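Local coordinates for putative reductase (Peptoclostridium difficile, PDB 5J6C), which is probably an FMN-dependent nitroreductase, a flavoenzyme that reduces nitro compounds and has been examined for its interaction with the antibiotic metronidazole, at residues A[32-37]-A[186-191]; A[37-42]-A[177-182]; A[60-65]-A[121-126]; A[126-131]-A[172-177]. One frame throughout, in Å; residues are numbered along the deposited sequence.

Interaction 1 (A[32-37]-A[186-191]); sequences FLKKRR and YNDSDL. With FMN (flavin mononucleotide), chain C.
Y186 and K34 are joined first through their backbones: Y186 N donates to K34 O over 2.8 Å with an N-H...O angle of 164°, which gives the K34 carbonyl a partner from far along the chain. Beyond this bond the lysine side chain runs out fully extended past CG and sets NZ 2.9 Å from D188 OD1. The ammonium arrives from well above the carboxylate plane. A water closes the group on its other oxygen, donating to D188 OD2 and accepting only weakly from K34 NZ. D188 OD1 has a second cation as well, K57 of the second subunit, so the salt bridge reaches across the dimer. R36 and R37 belong to the arginine-rich RRSIR sequence near the N-terminus, which in nitroreductase-fold flavoenzymes forms the cradle for the FMN phosphate. R36 starts with CG anti to its N (chi1 -176°) and then folds back, bringing NH1 to FMN O1P at 2.9 Å near the guanidinium plane. R37 grips another phosphate oxygen twice, NE lying 3.0 Å and NH2 3.1 Å from FMN O2P, while its NH1 is taken by K184 O. The side chains of R37 and Y186 meet at about a right angle, R37 CD coming within 3.6 Å of Y186 CE2, with the ring and guanidinium planes 48° apart.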
# COMPACT_ATOMS: atom_id res chain seq x y z
N PHE A 32 15.93 -5.30 5.41
CA PHE A 32 14.90 -6.05 4.70
C PHE A 32 14.42 -5.32 3.44
O PHE A 32 14.40 -5.90 2.34
CB PHE A 32 13.76 -6.28 5.69
CG PHE A 32 12.62 -7.08 5.18
CD1 PHE A 32 11.42 -6.47 4.84
CD2 PHE A 32 12.71 -8.45 5.09
CE1 PHE A 32 10.33 -7.22 4.40
CE2 PHE A 32 11.64 -9.21 4.65
CZ PHE A 32 10.44 -8.59 4.31
N LEU A 33 14.06 -4.04 3.57
CA LEU A 33 13.49 -3.31 2.43
C LEU A 33 14.55 -2.94 1.40
O LEU A 33 14.24 -2.85 0.20
CB LEU A 33 12.78 -2.05 2.89
CG LEU A 33 11.47 -2.22 3.65
CD1 LEU A 33 11.00 -0.85 4.04
CD2 LEU A 33 10.42 -2.94 2.78
N LYS A 34 15.79 -2.70 1.83
CA LYS A 34 16.86 -2.42 0.88
C LYS A 34 17.12 -3.60 -0.05
O LYS A 34 17.56 -3.41 -1.19
CB LYS A 34 18.15 -2.06 1.62
CG LYS A 34 18.18 -0.66 2.22
CD LYS A 34 19.55 -0.41 2.84
CE LYS A 34 19.66 0.98 3.42
NZ LYS A 34 20.97 1.13 4.13
N LYS A 35 16.86 -4.82 0.41
CA LYS A 35 17.07 -6.02 -0.40
C LYS A 35 15.85 -6.42 -1.21
O LYS A 35 15.94 -7.38 -1.99
CB LYS A 35 17.50 -7.19 0.50
CG LYS A 35 18.91 -7.08 1.05
CD LYS A 35 19.38 -8.38 1.72
CE LYS A 35 18.75 -8.59 3.10
NZ LYS A 35 17.40 -9.26 3.08
N ARG A 36 14.71 -5.74 -1.05
CA ARG A 36 13.50 -6.02 -1.82
C ARG A 36 13.61 -5.38 -3.20
O ARG A 36 13.62 -4.15 -3.31
CB ARG A 36 12.25 -5.51 -1.10
CG ARG A 36 10.97 -5.87 -1.85
CD ARG A 36 9.91 -4.75 -1.85
NE ARG A 36 10.47 -3.48 -2.31
CZ ARG A 36 10.63 -3.14 -3.59
NH1 ARG A 36 10.25 -3.95 -4.57
NH2 ARG A 36 11.18 -1.96 -3.87
N ARG A 37 13.70 -6.20 -4.24
CA ARG A 37 13.75 -5.77 -5.64
C ARG A 37 12.71 -6.56 -6.43
O ARG A 37 12.50 -7.74 -6.17
CB ARG A 37 15.13 -5.98 -6.27
CG ARG A 37 16.28 -5.30 -5.54
CD ARG A 37 16.14 -3.78 -5.59
NE ARG A 37 15.62 -3.35 -6.89
CZ ARG A 37 16.36 -3.21 -7.99
NH1 ARG A 37 17.66 -3.46 -7.95
NH2 ARG A 37 15.79 -2.82 -9.13
N TYR A 186 19.30 -1.77 -2.56
CA TYR A 186 19.29 -0.32 -2.48
C TYR A 186 20.35 0.19 -1.50
O TYR A 186 20.73 -0.49 -0.54
CB TYR A 186 17.90 0.18 -2.05
CG TYR A 186 16.88 0.19 -3.18
CD1 TYR A 186 16.99 1.09 -4.25
CD2 TYR A 186 15.79 -0.68 -3.18
CE1 TYR A 186 16.06 1.11 -5.28
CE2 TYR A 186 14.86 -0.67 -4.20
CZ TYR A 186 15.00 0.22 -5.25
OH TYR A 186 14.07 0.23 -6.26
N ASN A 187 20.80 1.41 -1.75
CA ASN A 187 21.83 2.11 -1.01
C ASN A 187 21.21 3.23 -0.18
O ASN A 187 20.17 3.77 -0.55
CB ASN A 187 22.82 2.76 -2.00
CG ASN A 187 24.22 2.45 -1.67
OD1 ASN A 187 24.56 1.30 -1.43
ND2 ASN A 187 25.06 3.49 -1.63
N ASP A 188 21.89 3.61 0.91
CA ASP A 188 21.56 4.88 1.56
C ASP A 188 21.55 6.01 0.54
O ASP A 188 20.69 6.90 0.59
CB ASP A 188 22.55 5.20 2.68
CG ASP A 188 22.18 4.55 4.00
OD1 ASP A 188 21.07 4.03 4.12
OD2 ASP A 188 23.01 4.57 4.93
N SER A 189 22.49 5.98 -0.40
CA SER A 189 22.62 7.03 -1.39
C SER A 189 21.48 7.01 -2.40
O SER A 189 21.24 8.02 -3.07
CB SER A 189 23.95 6.91 -2.12
OG SER A 189 23.93 5.79 -2.97
N ASP A 190 20.77 5.89 -2.52
CA ASP A 190 19.61 5.85 -3.41
C ASP A 190 18.42 6.63 -2.87
O ASP A 190 17.50 6.93 -3.64
CB ASP A 190 19.19 4.40 -3.66
CG ASP A 190 20.25 3.61 -4.40
OD1 ASP A 190 20.82 4.13 -5.38
OD2 ASP A 190 20.52 2.46 -3.99
N LEU A 191 18.43 7.00 -1.59
CA LEU A 191 17.26 7.59 -0.95
C LEU A 191 17.07 9.05 -1.35
O LEU A 191 18.02 9.84 -1.36
CB LEU A 191 17.41 7.50 0.56
CG LEU A 191 17.52 6.09 1.13
CD1 LEU A 191 17.72 6.18 2.65
CD2 LEU A 191 16.30 5.25 0.76
N1 FMN C . 6.56 -3.70 -12.95
C2 FMN C . 6.23 -4.26 -14.17
O2 FMN C . 7.05 -4.93 -14.79
N3 FMN C . 4.98 -4.08 -14.72
C4 FMN C . 4.04 -3.31 -14.07
O4 FMN C . 2.92 -3.13 -14.54
C4A FMN C . 4.37 -2.73 -12.86
N5 FMN C . 3.42 -1.97 -12.22
C5A FMN C . 3.71 -1.42 -11.00
C6 FMN C . 2.73 -0.66 -10.37
C7 FMN C . 3.00 -0.10 -9.15
C7M FMN C . 1.94 0.72 -8.46
C8 FMN C . 4.23 -0.28 -8.56
C8M FMN C . 4.50 0.33 -7.23
C9 FMN C . 5.21 -1.03 -9.18
C9A FMN C . 4.95 -1.61 -10.42
N10 FMN C . 5.91 -2.36 -11.07
C10 FMN C . 5.63 -2.93 -12.29
C1' FMN C . 7.26 -2.57 -10.44
C2' FMN C . 8.15 -1.33 -10.60
O2' FMN C . 8.73 -1.29 -11.89
C3' FMN C . 9.23 -1.32 -9.51
O3' FMN C . 8.61 -1.48 -8.25
C4' FMN C . 10.04 -0.03 -9.50
O4' FMN C . 10.70 0.11 -10.74
C5' FMN C . 11.06 -0.03 -8.36
O5' FMN C . 11.98 -1.07 -8.59
P FMN C . 12.13 -2.27 -7.53
O1P FMN C . 10.75 -2.77 -7.15
O2P FMN C . 12.93 -3.41 -8.12
O3P FMN C . 12.82 -1.70 -6.31
O HOH W 1 22.45 2.41 6.75

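Interaction 2 (A[37-42]-A[177-182]); sequences RSIRKY and GYSDEE. With FMN (flavin mononucleotide), chain C.
E181 reaches back over K41 to hold the main chain at R40, where two loops are joined by a single beta bridge between Y42 and S179; an ST turn, S179 OG accepting from E181 N, shapes the second loop. The glutamate begins with CG wedged between its own N and carbonyl carbon (chi1 54°) and then extends straight, lying against K41 CB on its way. Its OE2 meets R40 N at 2.8 Å in an almost perfectly linear bond, the donor standing 39° out of the carboxylate plane. R40 itself turns the opposite way, toward the flavin: its chain is extended from CG to NE, and the guanidinium presents its edge to the isoalloxazine, NE binding FMN O2 at 2.7 Å and NH2 binding FMN N1 at 3.2 Å. The backbone of one pocket residue is thus secured by E181 while its side chain reads the pyrimidine rim. K41 lies toward the other loop, its methylenes slanting across D180, whose OD2 is engaged by K43. D180 N also donates to K41 O at 2.7 Å. I39 lays its branches on S179, with CD1 3.5 Å from S179 OG, and the Y42 ring meets G177 obliquely, CD1 against CA, its hydroxyl probably hydrogen-bonded to S175 OG. At the bridge, Y42 CA makes a CH...O contact of 3.1 Å with Y178 O. One water links the R40 guanidinium to the glutamate, accepting from R40 NH1 and donating to E181 OE2, each at 2.8 Å.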
# COMPACT_ATOMS: atom_id res chain seq x y z
N ARG A 37 13.70 -6.20 -4.24
CA ARG A 37 13.75 -5.77 -5.64
C ARG A 37 12.71 -6.56 -6.43
O ARG A 37 12.50 -7.74 -6.17
CB ARG A 37 15.13 -5.98 -6.27
CG ARG A 37 16.28 -5.30 -5.54
CD ARG A 37 16.14 -3.78 -5.59
NE ARG A 37 15.62 -3.35 -6.89
CZ ARG A 37 16.36 -3.21 -7.99
NH1 ARG A 37 17.66 -3.46 -7.95
NH2 ARG A 37 15.79 -2.82 -9.13
N SER A 38 12.08 -5.90 -7.40
CA SER A 38 11.08 -6.59 -8.22
C SER A 38 11.74 -7.64 -9.10
O SER A 38 12.77 -7.40 -9.74
CB SER A 38 10.30 -5.60 -9.09
OG SER A 38 9.52 -4.73 -8.29
N ILE A 39 11.14 -8.82 -9.16
CA ILE A 39 11.70 -9.96 -9.87
C ILE A 39 10.73 -10.36 -10.97
O ILE A 39 9.54 -10.57 -10.72
CB ILE A 39 12.00 -11.13 -8.92
CG1 ILE A 39 13.02 -10.71 -7.86
CG2 ILE A 39 12.45 -12.37 -9.71
CD1 ILE A 39 14.37 -10.35 -8.42
N ARG A 40 11.24 -10.47 -12.19
CA ARG A 40 10.44 -10.83 -13.35
C ARG A 40 10.98 -12.06 -14.07
O ARG A 40 10.47 -12.40 -15.15
CB ARG A 40 10.36 -9.64 -14.32
CG ARG A 40 9.98 -8.29 -13.65
CD ARG A 40 9.89 -7.12 -14.66
NE ARG A 40 9.43 -5.89 -14.02
CZ ARG A 40 10.19 -5.13 -13.24
NH1 ARG A 40 11.45 -5.47 -13.00
NH2 ARG A 40 9.70 -4.02 -12.70
N LYS A 41 11.99 -12.73 -13.52
CA LYS A 41 12.52 -13.98 -14.06
C LYS A 41 12.67 -14.98 -12.93
O LYS A 41 13.31 -14.68 -11.92
CB LYS A 41 13.86 -13.74 -14.78
CG LYS A 41 14.42 -14.98 -15.50
CD LYS A 41 15.74 -14.68 -16.20
CE LYS A 41 16.27 -15.90 -16.95
NZ LYS A 41 17.44 -15.56 -17.80
N TYR A 42 12.06 -16.17 -13.08
CA TYR A 42 11.89 -17.11 -11.98
C TYR A 42 12.43 -18.50 -12.30
O TYR A 42 12.42 -18.95 -13.45
CB TYR A 42 10.40 -17.25 -11.58
CG TYR A 42 9.68 -15.92 -11.44
CD1 TYR A 42 9.69 -15.21 -10.25
CD2 TYR A 42 8.99 -15.38 -12.53
CE1 TYR A 42 9.02 -14.00 -10.13
CE2 TYR A 42 8.33 -14.15 -12.42
CZ TYR A 42 8.35 -13.47 -11.22
OH TYR A 42 7.69 -12.27 -11.12
N GLY A 177 7.49 -16.07 -7.08
CA GLY A 177 8.28 -17.26 -7.34
C GLY A 177 9.71 -17.05 -6.89
O GLY A 177 10.09 -15.97 -6.42
N TYR A 178 10.50 -18.12 -7.03
CA TYR A 178 11.92 -18.06 -6.69
C TYR A 178 12.68 -17.34 -7.79
O TYR A 178 12.52 -17.64 -8.98
CB TYR A 178 12.48 -19.47 -6.48
CG TYR A 178 11.98 -20.08 -5.19
CD1 TYR A 178 10.88 -20.95 -5.19
CD2 TYR A 178 12.58 -19.78 -3.98
CE1 TYR A 178 10.41 -21.50 -4.01
CE2 TYR A 178 12.12 -20.33 -2.80
CZ TYR A 178 11.04 -21.19 -2.82
OH TYR A 178 10.58 -21.74 -1.63
N SER A 179 13.51 -16.38 -7.39
CA SER A 179 14.15 -15.49 -8.34
C SER A 179 15.19 -16.22 -9.18
O SER A 179 15.95 -17.05 -8.67
CB SER A 179 14.80 -14.32 -7.62
OG SER A 179 15.64 -13.59 -8.51
N ASP A 180 15.23 -15.91 -10.47
CA ASP A 180 16.27 -16.41 -11.36
C ASP A 180 17.01 -15.25 -12.02
O ASP A 180 17.50 -15.37 -13.15
CB ASP A 180 15.69 -17.37 -12.39
CG ASP A 180 16.76 -18.20 -13.12
OD1 ASP A 180 16.56 -18.48 -14.31
OD2 ASP A 180 17.79 -18.56 -12.51
N GLU A 181 17.11 -14.12 -11.32
CA GLU A 181 17.89 -13.00 -11.80
C GLU A 181 18.46 -12.26 -10.60
O GLU A 181 17.85 -12.20 -9.53
CB GLU A 181 17.06 -12.07 -12.69
CG GLU A 181 15.78 -11.55 -12.06
CD GLU A 181 15.02 -10.63 -13.01
OE1 GLU A 181 15.45 -10.46 -14.17
OE2 GLU A 181 14.01 -10.04 -12.58
N GLU A 182 19.64 -11.69 -10.79
CA GLU A 182 20.31 -11.00 -9.70
C GLU A 182 19.93 -9.53 -9.73
O GLU A 182 19.77 -8.94 -10.80
CB GLU A 182 21.83 -11.15 -9.79
CG GLU A 182 22.45 -10.46 -10.99
CD GLU A 182 23.95 -10.30 -10.85
OE1 GLU A 182 24.40 -9.18 -10.52
OE2 GLU A 182 24.67 -11.30 -11.06
N1 FMN C . 6.56 -3.70 -12.95
C2 FMN C . 6.23 -4.26 -14.17
O2 FMN C . 7.05 -4.93 -14.79
N3 FMN C . 4.98 -4.08 -14.72
C4 FMN C . 4.04 -3.31 -14.07
O4 FMN C . 2.92 -3.13 -14.54
C4A FMN C . 4.37 -2.73 -12.86
N5 FMN C . 3.42 -1.97 -12.22
C5A FMN C . 3.71 -1.42 -11.00
C6 FMN C . 2.73 -0.66 -10.37
C7 FMN C . 3.00 -0.10 -9.15
C7M FMN C . 1.94 0.72 -8.46
C8 FMN C . 4.23 -0.28 -8.56
C8M FMN C . 4.50 0.33 -7.23
C9 FMN C . 5.21 -1.03 -9.18
C9A FMN C . 4.95 -1.61 -10.42
N10 FMN C . 5.91 -2.36 -11.07
C10 FMN C . 5.63 -2.93 -12.29
C1' FMN C . 7.26 -2.57 -10.44
C2' FMN C . 8.15 -1.33 -10.60
O2' FMN C . 8.73 -1.29 -11.89
C3' FMN C . 9.23 -1.32 -9.51
O3' FMN C . 8.61 -1.48 -8.25
C4' FMN C . 10.04 -0.03 -9.50
O4' FMN C . 10.70 0.11 -10.74
C5' FMN C . 11.06 -0.03 -8.36
O5' FMN C . 11.98 -1.07 -8.59
P FMN C . 12.13 -2.27 -7.53
O1P FMN C . 10.75 -2.77 -7.15
O2P FMN C . 12.93 -3.41 -8.12
O3P FMN C . 12.82 -1.70 -6.31
O HOH W 2 13.21 -7.55 -13.55

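Interaction 3 (A[60-65]-A[121-126]); sequences LLAPSS and SIAASY. With FMN (flavin mononucleotide), chain E.
With CG anti to its carbonyl carbon (chi1 -81°) and its ring turned by a chi2 of 26°, Y126 leans from helix 116-133 against A62 and P63, which it meets obliquely. One turn earlier on the helix, I122 has CG1 anti to the carbonyl carbon (chi1 -66°), which leaves CG2 pointing to the same proline. P63 CD is where the two meet: it lies 3.3 Å from Y126 OH and 3.7 Å from I122 CG2, in the corner formed by the phenol end and the isoleucine branch. A62 fills the adjoining space, its methyl resting on the helix backbone with CB 3.8 Å from A123 CA, while A62 CA approaches Y126 CE2 to 3.6 Å. All six touching residues are buried, and the grip is entirely van der Waals, small side chains letting the loop lie close to the helix. The same turn is stitched by polar bonds of its own: I122 O receives both Y126 N and S125 OG, the latter at 2.8 Å, and S125 OG also meets its counterpart on the second subunit. From the proline onward the loop borders the cofactor. P63 CB lies 3.2 Å from FMN O4', S65 N is bonded to D119, and I122 CD1 reaches the dimethylbenzene end, 3.6 Å from FMN C8M. Arginines R36, R37 and R40 that bind this same FMN come from the second subunit, an arrangement characteristic of nitroreductase-fold homodimers, in which each flavin site lies in the interface and is built from both chains.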
# COMPACT_ATOMS: atom_id res chain seq x y z
N LEU A 60 -4.60 -11.19 4.42
CA LEU A 60 -5.85 -11.12 5.17
C LEU A 60 -5.75 -10.26 6.43
O LEU A 60 -6.79 -9.96 7.03
CB LEU A 60 -6.30 -12.53 5.53
CG LEU A 60 -6.78 -13.39 4.37
CD1 LEU A 60 -6.93 -14.84 4.82
CD2 LEU A 60 -8.12 -12.87 3.83
N LEU A 61 -4.54 -9.88 6.84
CA LEU A 61 -4.34 -9.05 8.03
C LEU A 61 -4.18 -7.57 7.68
O LEU A 61 -3.87 -6.76 8.56
CB LEU A 61 -3.11 -9.53 8.81
CG LEU A 61 -3.26 -10.84 9.58
CD1 LEU A 61 -1.89 -11.43 9.86
CD2 LEU A 61 -4.02 -10.61 10.88
N ALA A 62 -4.36 -7.21 6.41
CA ALA A 62 -4.10 -5.85 5.98
C ALA A 62 -5.14 -4.89 6.55
O ALA A 62 -6.34 -5.22 6.58
CB ALA A 62 -4.09 -5.78 4.45
N PRO A 63 -4.73 -3.70 6.99
CA PRO A 63 -5.71 -2.70 7.42
C PRO A 63 -6.50 -2.20 6.21
O PRO A 63 -5.95 -2.03 5.12
CB PRO A 63 -4.85 -1.59 8.03
CG PRO A 63 -3.58 -1.67 7.28
CD PRO A 63 -3.36 -3.15 6.98
N SER A 64 -7.79 -1.99 6.41
CA SER A 64 -8.67 -1.50 5.36
C SER A 64 -9.53 -0.37 5.89
O SER A 64 -9.80 -0.28 7.09
CB SER A 64 -9.54 -2.64 4.79
OG SER A 64 -10.36 -3.19 5.80
N SER A 65 -9.94 0.53 4.99
CA SER A 65 -10.83 1.62 5.38
C SER A 65 -12.08 1.06 6.04
O SER A 65 -12.71 0.14 5.53
CB SER A 65 -11.19 2.44 4.15
OG SER A 65 -12.18 3.41 4.46
N SER A 121 -4.24 -1.78 -2.54
CA SER A 121 -2.82 -1.49 -2.65
C SER A 121 -2.08 -1.92 -1.39
O SER A 121 -0.95 -2.42 -1.48
CB SER A 121 -2.60 0.00 -2.90
OG SER A 121 -3.27 0.42 -4.07
N ILE A 122 -2.70 -1.74 -0.23
CA ILE A 122 -2.07 -2.13 1.02
C ILE A 122 -1.95 -3.64 1.11
O ILE A 122 -0.91 -4.18 1.51
CB ILE A 122 -2.86 -1.57 2.22
CG1 ILE A 122 -2.78 -0.05 2.23
CG2 ILE A 122 -2.34 -2.20 3.52
CD1 ILE A 122 -3.93 0.57 2.96
N ALA A 123 -3.02 -4.36 0.75
CA ALA A 123 -2.96 -5.81 0.78
C ALA A 123 -1.88 -6.34 -0.16
O ALA A 123 -1.12 -7.25 0.20
CB ALA A 123 -4.33 -6.39 0.44
N ALA A 124 -1.78 -5.76 -1.36
CA ALA A 124 -0.76 -6.19 -2.30
C ALA A 124 0.64 -5.94 -1.76
O ALA A 124 1.56 -6.73 -2.01
CB ALA A 124 -0.95 -5.47 -3.64
N SER A 125 0.83 -4.84 -1.02
CA SER A 125 2.14 -4.58 -0.45
C SER A 125 2.45 -5.58 0.65
O SER A 125 3.58 -6.06 0.75
CB SER A 125 2.22 -3.14 0.08
OG SER A 125 1.69 -3.04 1.39
N TYR A 126 1.45 -5.95 1.46
CA TYR A 126 1.67 -6.98 2.46
C TYR A 126 2.04 -8.31 1.80
O TYR A 126 2.91 -9.04 2.29
CB TYR A 126 0.43 -7.15 3.36
CG TYR A 126 0.28 -6.13 4.49
CD1 TYR A 126 0.87 -4.86 4.41
CD2 TYR A 126 -0.43 -6.44 5.65
CE1 TYR A 126 0.73 -3.92 5.44
CE2 TYR A 126 -0.55 -5.50 6.70
CZ TYR A 126 0.03 -4.25 6.58
OH TYR A 126 -0.08 -3.32 7.60
N1 FMN E . -9.08 5.52 10.62
C2 FMN E . -9.59 6.75 11.02
O2 FMN E . -9.81 6.98 12.21
N3 FMN E . -9.85 7.74 10.11
C4 FMN E . -9.61 7.53 8.77
O4 FMN E . -9.83 8.42 7.94
C4A FMN E . -9.09 6.30 8.37
N5 FMN E . -8.85 6.09 7.02
C5A FMN E . -8.33 4.88 6.61
C6 FMN E . -8.10 4.70 5.24
C7 FMN E . -7.57 3.52 4.77
C7M FMN E . -7.35 3.39 3.29
C8 FMN E . -7.28 2.48 5.66
C8M FMN E . -6.71 1.19 5.13
C9 FMN E . -7.52 2.65 7.04
C9A FMN E . -8.05 3.85 7.53
N10 FMN E . -8.28 4.06 8.89
C10 FMN E . -8.81 5.28 9.30
C1' FMN E . -8.05 2.96 9.90
C2' FMN E . -9.37 2.12 9.87
O2' FMN E . -10.38 2.57 10.75
C3' FMN E . -9.38 0.58 10.05
O3' FMN E . -10.27 0.02 11.02
C4' FMN E . -8.09 0.01 10.45
O4' FMN E . -7.09 0.21 9.48
C5' FMN E . -8.41 -1.48 10.64
O5' FMN E . -8.32 -1.70 12.03
P FMN E . -6.82 -1.88 12.59
O1P FMN E . -6.45 -3.32 12.35
O2P FMN E . -5.84 -1.02 11.83
O3P FMN E . -6.76 -1.56 14.08

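Interaction 4 (A[126-131]-A[172-177]); sequences YIQLQA and CIISIG
A131 N donates to I127 O at 2.9 Å, one turn of helix 116-133, and this spacing turns both side chains toward strand 168-177. Here the long helix packs on the sheet in the alpha+beta fold of the nitroreductase family: the two short segments run nearly parallel, 6° between their directions, with their axes 9.8 Å apart. The strand is an inner one, held between strands 102-109 and 137-142, and its alternation brings I174 and I176 to the helix while S175 faces the other way and meets Y42. I127 touches both isoleucines from one side. With its CG1 anti to the carbonyl carbon (chi1 -78°), CG2 is left anti to the backbone N and comes within 4.0 Å of I174 CG2 and equally within 4.0 Å of I176 CD1; the I127 side chain meets that of I174 at a slant and that of I176 at about a right angle. I55 and A59 of helix 49-60 also pack on I127, so the residue joins two helices to the sheet. Q128 contributes its aliphatic part: CG lies 3.9 Å from I174 CD1, and CD is equally close to that methyl, the glutamine chain passing the isoleucine at an oblique angle. Its amide nitrogen NE2 is hydrogen-bonded to S138 OG on strand 137-142, which couples the helix to a second strand as well. At the far end the layers meet more loosely through one methyl pair, A131 CB standing 4.3 Å from I176 CG2.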
# COMPACT_ATOMS: atom_id res chain seq x y z
N TYR A 126 1.45 -5.95 1.46
CA TYR A 126 1.67 -6.98 2.46
C TYR A 126 2.04 -8.31 1.80
O TYR A 126 2.91 -9.04 2.29
CB TYR A 126 0.43 -7.15 3.36
CG TYR A 126 0.28 -6.13 4.49
CD1 TYR A 126 0.87 -4.86 4.41
CD2 TYR A 126 -0.43 -6.44 5.65
CE1 TYR A 126 0.73 -3.92 5.44
CE2 TYR A 126 -0.55 -5.50 6.70
CZ TYR A 126 0.03 -4.25 6.58
OH TYR A 126 -0.08 -3.32 7.60
N ILE A 127 1.43 -8.61 0.65
CA ILE A 127 1.75 -9.83 -0.08
C ILE A 127 3.21 -9.82 -0.51
O ILE A 127 3.97 -10.76 -0.26
CB ILE A 127 0.78 -10.01 -1.27
CG1 ILE A 127 -0.57 -10.55 -0.77
CG2 ILE A 127 1.37 -10.93 -2.36
CD1 ILE A 127 -1.73 -10.42 -1.76
N GLN A 128 3.64 -8.71 -1.12
CA GLN A 128 5.02 -8.61 -1.60
C GLN A 128 6.03 -8.67 -0.46
O GLN A 128 7.09 -9.27 -0.60
CB GLN A 128 5.19 -7.33 -2.41
CG GLN A 128 4.39 -7.35 -3.71
CD GLN A 128 4.90 -6.33 -4.71
OE1 GLN A 128 4.49 -5.16 -4.70
NE2 GLN A 128 5.84 -6.75 -5.56
N LEU A 129 5.71 -8.06 0.69
CA LEU A 129 6.65 -8.09 1.81
C LEU A 129 6.75 -9.49 2.41
O LEU A 129 7.85 -9.96 2.72
CB LEU A 129 6.25 -7.07 2.88
CG LEU A 129 6.47 -5.60 2.50
CD1 LEU A 129 6.13 -4.61 3.64
CD2 LEU A 129 7.90 -5.39 2.02
N GLN A 130 5.62 -10.17 2.58
CA GLN A 130 5.67 -11.52 3.12
C GLN A 130 6.35 -12.48 2.15
O GLN A 130 7.13 -13.35 2.57
CB GLN A 130 4.28 -12.00 3.49
CG GLN A 130 4.24 -13.43 4.01
CD GLN A 130 4.92 -13.58 5.37
OE1 GLN A 130 4.30 -13.40 6.41
NE2 GLN A 130 6.20 -13.94 5.36
N ALA A 131 6.12 -12.32 0.84
CA ALA A 131 6.88 -13.10 -0.13
C ALA A 131 8.38 -12.87 0.04
O ALA A 131 9.17 -13.82 0.02
CB ALA A 131 6.45 -12.74 -1.55
N CYS A 172 -4.44 -5.15 -9.44
CA CYS A 172 -3.11 -5.54 -9.90
C CYS A 172 -2.99 -7.05 -9.77
O CYS A 172 -3.78 -7.70 -9.08
CB CYS A 172 -2.02 -4.85 -9.06
SG CYS A 172 -2.07 -5.33 -7.30
N ILE A 173 -1.99 -7.59 -10.46
CA ILE A 173 -1.56 -8.98 -10.28
C ILE A 173 -0.19 -8.97 -9.63
O ILE A 173 0.70 -8.21 -10.05
CB ILE A 173 -1.52 -9.73 -11.62
CG1 ILE A 173 -2.77 -9.44 -12.45
CG2 ILE A 173 -1.36 -11.23 -11.39
CD1 ILE A 173 -2.88 -10.31 -13.66
N ILE A 174 0.00 -9.81 -8.62
CA ILE A 174 1.33 -10.03 -8.04
C ILE A 174 1.82 -11.38 -8.53
O ILE A 174 1.24 -12.42 -8.19
CB ILE A 174 1.32 -9.98 -6.50
CG1 ILE A 174 0.67 -8.69 -5.98
CG2 ILE A 174 2.75 -10.10 -5.97
CD1 ILE A 174 1.49 -7.45 -6.25
N SER A 175 2.88 -11.39 -9.33
CA SER A 175 3.54 -12.63 -9.71
C SER A 175 4.60 -12.96 -8.67
O SER A 175 5.30 -12.07 -8.19
CB SER A 175 4.20 -12.52 -11.09
OG SER A 175 5.33 -11.69 -11.03
N ILE A 176 4.70 -14.24 -8.32
CA ILE A 176 5.49 -14.69 -7.18
C ILE A 176 6.28 -15.93 -7.59
O ILE A 176 5.79 -16.76 -8.36
CB ILE A 176 4.59 -14.99 -5.96
CG1 ILE A 176 3.72 -13.77 -5.61
CG2 ILE A 176 5.41 -15.48 -4.74
CD1 ILE A 176 2.72 -14.02 -4.48
N GLY A 177 7.49 -16.07 -7.08
CA GLY A 177 8.28 -17.26 -7.34
C GLY A 177 9.71 -17.05 -6.89
O GLY A 177 10.09 -15.97 -6.42

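Interactions 1 and 2 follow one another along the arginine-rich loop, sharing R37, with centres about 16 Å apart; the first handles the phosphate of one FMN and the second also its flavin ring. Interaction 3 lines the other FMN site, where the equivalent arginines belong to the second subunit, so the three contacts together sample both halves of an interfacial pocket. Interaction 4 is the core that connects them. It continues interaction 3 along helix 116-133 through Y126, with centres about 12 Å apart, and joins interaction 2 at the shared G177. Helix 30-34 of interaction 1 rests on the same long helix, L33 CD2 lying 3.6 Å from L129 CD2.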